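Local coordinates for protein alpha-L-arabinosidase (Xanthomonas axonopodis pv. citri, PDB 6D25) that is a trimeric GH51 arabinofuranosidase that probably releases arabinofuranosyl side groups from arabinoxylans, including those on internally di-substituted units, at residues V493-A498 and V505-P510. Numbering follows the deposited sequence.
Sequences VAFKGA and VNVALP
The ring of F495 turns its edge to strand 504-509: CZ lies 3.2 Å from the carbonyl O of A508, near the ring plane, and CE2 packs at 3.8 Å against CG1 of V507, also at the edge. Over the centre of one face lies G497 N, 3.4 Å above the plane, its N-H directed roughly toward the ring. With CG anti to the backbone N (chi1 177°), the ring reaches across to the strand, and its CE1 comes obliquely to CD of P510. An aromatic suits this place because its faintly positive C-H rim can meet a carbonyl oxygen while its carbons extend the apolar cluster with V515 and L517 of strand 513-519.

G497, with no side chain, lets its backbone pass close over the ring and bring its carbonyl to A508. A508 N gives G497 O a nearly straight hydrogen bond (2.9 Å, 167° at the hydrogen), though tilted 25° from the carbonyl plane. Beyond it, A498 faces V507 as an antiparallel non-hydrogen-bonded pair, its small CB on the valine's face of the sheet. The loop leaving strand 493-494 is thus joined to strand 504-509 by polar and apolar means: G497 O is satisfied by A508 N and by a water that also accepts from ND2 of N506, whereas the ring edge against A508 O is a weak polar contact at most.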
ATOM      1  N   VAL A 493      48.209  19.253 -12.508  1.00 18.85           N
ATOM      2  CA  VAL A 493      49.193  20.116 -13.134  1.00 19.51           C
ATOM      3  C   VAL A 493      49.572  19.520 -14.492  1.00 20.25           C
ATOM      4  O   VAL A 493      49.251  18.338 -14.769  1.00 19.43           O
ATOM      5  CB  VAL A 493      50.436  20.268 -12.231  1.00 20.27           C
ATOM      6  CG1 VAL A 493      50.099  20.930 -10.909  1.00 19.91           C
ATOM      7  CG2 VAL A 493      51.198  18.927 -12.055  1.00 20.04           C
ATOM      8  N   ALA A 494      50.279  20.305 -15.297  1.00 21.32           N
ATOM      9  CA  ALA A 494      50.741  19.827 -16.598  1.00 22.43           C
ATOM     10  C   ALA A 494      51.620  18.582 -16.428  1.00 22.68           C
ATOM     11  O   ALA A 494      52.472  18.531 -15.555  1.00 22.85           O
ATOM     12  CB  ALA A 494      51.467  20.922 -17.354  1.00 23.52           C
ATOM     13  N   PHE A 495      51.380  17.573 -17.248  1.00 22.76           N
ATOM     14  CA  PHE A 495      52.131  16.335 -17.224  1.00 23.35           C
ATOM     15  C   PHE A 495      53.104  16.332 -18.404  1.00 25.40           C
ATOM     16  O   PHE A 495      52.692  16.529 -19.550  1.00 25.38           O
ATOM     17  CB  PHE A 495      51.198  15.130 -17.366  1.00 22.43           C
ATOM     18  CG  PHE A 495      51.886  13.785 -17.426  1.00 21.80           C
ATOM     19  CD1 PHE A 495      52.703  13.371 -16.396  1.00 21.78           C
ATOM     20  CD2 PHE A 495      51.673  12.914 -18.492  1.00 21.99           C
ATOM     21  CE1 PHE A 495      53.310  12.123 -16.431  1.00 21.81           C
ATOM     22  CE2 PHE A 495      52.295  11.670 -18.537  1.00 22.40           C
ATOM     23  CZ  PHE A 495      53.105  11.277 -17.497  1.00 22.08           C
ATOM     24  N   LYS A 496      54.357  16.023 -18.121  1.00 27.60           N
ATOM     25  CA  LYS A 496      55.444  16.107 -19.119  1.00 31.43           C
ATOM     26  C   LYS A 496      55.992  14.720 -19.462  1.00 29.35           C
ATOM     27  O   LYS A 496      56.945  14.661 -20.188  1.00 29.75           O
ATOM     28  CB  LYS A 496      56.532  17.055 -18.584  1.00 34.85           C
ATOM     29  CG  LYS A 496      56.066  18.499 -18.662  1.00 40.37           C
ATOM     30  CD  LYS A 496      56.550  19.423 -17.543  1.00 48.25           C
ATOM     31  CE  LYS A 496      55.598  20.614 -17.361  1.00 53.18           C
ATOM     32  NZ  LYS A 496      55.490  21.110 -15.958  1.00 53.79           N
ATOM     33  N   GLY A 497      55.375  13.637 -18.986  1.00 26.91           N
ATOM     34  CA  GLY A 497      55.983  12.317 -19.106  1.00 26.66           C
ATOM     35  C   GLY A 497      55.414  11.444 -20.230  1.00 26.39           C
ATOM     36  O   GLY A 497      55.701  10.258 -20.287  1.00 25.40           O
ATOM     37  N   ALA A 498      54.628  12.018 -21.155  1.00 25.69           N
ATOM     38  CA  ALA A 498      54.150  11.338 -22.329  1.00 26.43           C
ATOM     39  C   ALA A 498      54.896  11.829 -23.590  1.00 28.00           C
ATOM     40  O   ALA A 498      55.141  13.020 -23.746  1.00 26.45           O
ATOM     41  CB  ALA A 498      52.679  11.582 -22.488  1.00 25.92           C
ATOM     42  N   VAL A 505      52.403   5.721 -28.101  1.00 31.35           N
ATOM     43  CA  VAL A 505      52.442   6.672 -27.014  1.00 32.51           C
ATOM     44  C   VAL A 505      53.192   6.033 -25.832  1.00 32.29           C
ATOM     45  O   VAL A 505      52.800   4.985 -25.336  1.00 32.35           O
ATOM     46  CB  VAL A 505      51.031   7.128 -26.586  1.00 32.65           C
ATOM     47  CG1 VAL A 505      51.088   8.109 -25.434  1.00 32.94           C
ATOM     48  CG2 VAL A 505      50.296   7.815 -27.726  1.00 33.52           C
ATOM     49  N   ASN A 506      54.279   6.651 -25.409  1.00 31.75           N
ATOM     50  CA  ASN A 506      55.083   6.130 -24.290  1.00 33.29           C
ATOM     51  C   ASN A 506      54.842   7.052 -23.096  1.00 30.51           C
ATOM     52  O   ASN A 506      54.940   8.272 -23.235  1.00 29.68           O
ATOM     53  CB  ASN A 506      56.584   6.064 -24.644  1.00 36.40           C
ATOM     54  CG  ASN A 506      57.483   5.608 -23.500  1.00 40.92           C
ATOM     55  OD1 ASN A 506      57.619   4.393 -23.285  1.00 44.05           O
ATOM     56  ND2 ASN A 506      58.166   6.547 -22.820  1.00 41.00           N
ATOM     57  N   VAL A 507      54.538   6.460 -21.946  1.00 28.43           N
ATOM     58  CA  VAL A 507      54.188   7.229 -20.761  1.00 26.31           C
ATOM     59  C   VAL A 507      55.059   6.763 -19.583  1.00 26.05           C
ATOM     60  O   VAL A 507      55.034   5.596 -19.218  1.00 26.09           O
ATOM     61  CB  VAL A 507      52.707   7.053 -20.423  1.00 25.66           C
ATOM     62  CG1 VAL A 507      52.295   7.969 -19.272  1.00 25.55           C
ATOM     63  CG2 VAL A 507      51.799   7.285 -21.616  1.00 25.98           C
ATOM     64  N   ALA A 508      55.783   7.683 -18.987  1.00 25.29           N
ATOM     65  CA  ALA A 508      56.425   7.476 -17.675  1.00 25.05           C
ATOM     66  C   ALA A 508      55.413   7.878 -16.593  1.00 24.16           C
ATOM     67  O   ALA A 508      55.133   9.061 -16.362  1.00 23.92           O
ATOM     68  CB  ALA A 508      57.722   8.261 -17.593  1.00 25.50           C
ATOM     69  N   LEU A 509      54.793   6.869 -16.002  1.00 23.73           N
ATOM     70  CA  LEU A 509      53.621   7.057 -15.130  1.00 23.65           C
ATOM     71  C   LEU A 509      54.056   6.916 -13.667  1.00 23.57           C
ATOM     72  O   LEU A 509      54.427   5.803 -13.228  1.00 23.78           O
ATOM     73  CB  LEU A 509      52.599   5.984 -15.498  1.00 23.90           C
ATOM     74  CG  LEU A 509      51.227   6.159 -14.879  1.00 23.89           C
ATOM     75  CD1 LEU A 509      50.621   7.512 -15.247  1.00 23.53           C
ATOM     76  CD2 LEU A 509      50.288   5.027 -15.299  1.00 24.04           C
ATOM     77  N   PRO A 510      54.063   8.016 -12.916  1.00 23.38           N
ATOM     78  CA  PRO A 510      54.517   7.901 -11.523  1.00 23.45           C
ATOM     79  C   PRO A 510      53.585   7.023 -10.674  1.00 22.21           C
ATOM     80  O   PRO A 510      52.401   6.798 -11.019  1.00 21.64           O
ATOM     81  CB  PRO A 510      54.504   9.349 -10.968  1.00 23.86           C
ATOM     82  CG  PRO A 510      54.580  10.209 -12.214  1.00 23.81           C
ATOM     83  CD  PRO A 510      53.773   9.413 -13.230  1.00 23.23           C
TER
HETATM   84  O   HOH W   1      57.831   9.367 -21.877  1.00 30.95           O